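Local coordinates for protein glycosyltransferase Gtf1 (Streptococcus pneumoniae, PDB 4PQG) that belongs to the GT-B clan of glycosyltransferases, pairing two Rossmann-like domains with a large extended beta-sheet domain, at residues 350-355 against 464-469. Sequence-based numbering, arbitrary orientation.
Sequences VIEAHK and AYAAKI
A466 and A353 meet where helices 458-474 and 343-353 come nearest within these segments, and the small methyls let the backbones close in to a CA–CA distance of 4.6 Å. The bump on one side is A466 CB, which enters the hollow between E352 and A353 and packs 3.7 Å from E352 CG. The other wall is A353, whose N comes within 3.9 Å of A466 CB. The return bump is A353 CB, directed at the other helix and resting over the A466 backbone, 4.0 Å from A466 O. A353 CB settles between A466 and I469, one turn on, with I469 CG2 4.3 Å away. Both helices belong to the C-terminal Rossmann-like domain of the GT-B fold, whose six-stranded parallel sheet has the order 3-2-1-4-5-6. Beneath the pair runs strand 404-406, since V350 and I469 both touch L406; the two residues also meet each other loosely, V350 CG2 to I469 CD1 at 4.4 Å. At the outer edge the E352 side chain meets A466 through CB and CG. Its CG stands anti to the backbone N (chi1 -177°), which sets that carbon against A466 CB, while the bend at chi2 (71°) carries CD away from the partner helix. The carboxylate then forms a salt bridge within its own segment, K355 NZ lying 2.8 Å from E352 OE1 and 39° out of the carboxylate plane.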
loop_
_atom_site.group_PDB
_atom_site.type_symbol
_atom_site.label_atom_id
_atom_site.label_comp_id
_atom_site.label_asym_id
_atom_site.label_seq_id
_atom_site.Cartn_x
_atom_site.Cartn_y
_atom_site.Cartn_z
ATOM N N VAL A 350 -17.709 9.265 -19.200
ATOM C CA VAL A 350 -18.149 10.534 -18.622
ATOM C C VAL A 350 -18.245 11.627 -19.693
ATOM O O VAL A 350 -19.223 12.365 -19.713
ATOM C CB VAL A 350 -17.296 10.963 -17.399
ATOM C CG1 VAL A 350 -17.678 12.354 -16.903
ATOM C CG2 VAL A 350 -17.479 9.957 -16.273
ATOM N N ILE A 351 -17.254 11.706 -20.584
ATOM C CA ILE A 351 -17.308 12.612 -21.745
ATOM C C ILE A 351 -18.597 12.417 -22.550
ATOM O O ILE A 351 -19.231 13.391 -22.964
ATOM C CB ILE A 351 -16.071 12.454 -22.670
ATOM C CG1 ILE A 351 -14.803 12.908 -21.944
ATOM C CG2 ILE A 351 -16.241 13.229 -23.987
ATOM C CD1 ILE A 351 -13.534 12.369 -22.581
ATOM N N GLU A 352 -18.979 11.159 -22.739
ATOM C CA GLU A 352 -20.153 10.793 -23.513
ATOM C C GLU A 352 -21.443 11.152 -22.771
ATOM O O GLU A 352 -22.337 11.782 -23.346
ATOM C CB GLU A 352 -20.091 9.301 -23.864
ATOM C CG GLU A 352 -21.215 8.765 -24.734
ATOM C CD GLU A 352 -21.154 9.241 -26.184
ATOM O OE1 GLU A 352 -20.070 9.665 -26.656
ATOM O OE2 GLU A 352 -22.210 9.173 -26.852
ATOM N N ALA A 353 -21.527 10.776 -21.496
ATOM C CA ALA A 353 -22.705 11.067 -20.683
ATOM C C ALA A 353 -22.924 12.569 -20.541
ATOM O O ALA A 353 -24.066 13.033 -20.431
ATOM C CB ALA A 353 -22.600 10.407 -19.315
ATOM N N HIS A 354 -21.825 13.319 -20.559
ATOM C CA HIS A 354 -21.843 14.773 -20.423
ATOM C C HIS A 354 -22.602 15.463 -21.543
ATOM O O HIS A 354 -23.046 16.599 -21.391
ATOM C CB HIS A 354 -20.407 15.272 -20.357
ATOM C CG HIS A 354 -20.275 16.756 -20.191
ATOM N ND1 HIS A 354 -20.095 17.582 -21.231
ATOM C CD2 HIS A 354 -20.287 17.551 -19.054
ATOM C CE1 HIS A 354 -20.003 18.846 -20.785
ATOM N NE2 HIS A 354 -20.120 18.825 -19.453
ATOM N N LYS A 355 -22.742 14.780 -22.677
ATOM C CA LYS A 355 -23.583 15.262 -23.776
ATOM C C LYS A 355 -25.043 15.370 -23.335
ATOM O O LYS A 355 -25.741 16.293 -23.726
ATOM C CB LYS A 355 -23.479 14.335 -24.992
ATOM C CG LYS A 355 -22.114 14.311 -25.652
ATOM C CD LYS A 355 -21.973 13.092 -26.551
ATOM C CE LYS A 355 -20.652 13.097 -27.311
ATOM N NZ LYS A 355 -20.542 11.925 -28.233
ATOM N N ALA A 464 -21.933 1.788 -22.583
ATOM C CA ALA A 464 -22.627 1.152 -21.465
ATOM C C ALA A 464 -22.578 2.011 -20.210
ATOM O O ALA A 464 -23.622 2.328 -19.637
ATOM C CB ALA A 464 -22.087 -0.253 -21.199
ATOM N N TYR A 465 -21.377 2.399 -19.774
ATOM C CA TYR A 465 -21.253 3.272 -18.596
ATOM C C TYR A 465 -22.031 4.582 -18.779
ATOM O O TYR A 465 -22.778 4.986 -17.876
ATOM C CB TYR A 465 -19.781 3.552 -18.254
ATOM C CG TYR A 465 -19.145 2.474 -17.414
ATOM C CD1 TYR A 465 -19.078 2.594 -16.021
ATOM C CD2 TYR A 465 -18.617 1.324 -18.010
ATOM C CE1 TYR A 465 -18.502 1.594 -15.244
ATOM C CE2 TYR A 465 -18.026 0.336 -17.246
ATOM C CZ TYR A 465 -17.964 0.473 -15.869
ATOM O OH TYR A 465 -17.387 -0.535 -15.130
ATOM N N ALA A 466 -21.865 5.231 -19.939
ATOM C CA ALA A 466 -22.613 6.464 -20.250
ATOM C C ALA A 466 -24.111 6.254 -20.072
ATOM O O ALA A 466 -24.761 7.044 -19.386
ATOM C CB ALA A 466 -22.325 6.954 -21.661
ATOM N N ALA A 467 -24.638 5.178 -20.667
ATOM C CA ALA A 467 -26.067 4.839 -20.572
ATOM C C ALA A 467 -26.516 4.618 -19.132
ATOM O O ALA A 467 -27.618 5.016 -18.745
ATOM C CB ALA A 467 -26.382 3.605 -21.410
ATOM N N LYS A 468 -25.669 3.973 -18.337
ATOM C CA LYS A 468 -26.020 3.676 -16.954
ATOM C C LYS A 468 -25.999 4.901 -16.042
ATOM O O LYS A 468 -26.881 5.065 -15.182
ATOM C CB LYS A 468 -25.165 2.533 -16.398
ATOM C CG LYS A 468 -25.646 1.156 -16.830
ATOM C CD LYS A 468 -27.124 0.983 -16.490
ATOM C CE LYS A 468 -27.631 -0.379 -16.884
ATOM N NZ LYS A 468 -29.049 -0.537 -16.468
ATOM N N ILE A 469 -25.000 5.758 -16.228
ATOM C CA ILE A 469 -24.928 7.023 -15.506
ATOM C C ILE A 469 -26.193 7.818 -15.815
ATOM O O ILE A 469 -26.895 8.235 -14.894
ATOM C CB ILE A 469 -23.674 7.852 -15.892
ATOM C CG1 ILE A 469 -22.389 7.173 -15.368
ATOM C CG2 ILE A 469 -23.777 9.273 -15.357
ATOM C CD1 ILE A 469 -21.128 7.539 -16.131
#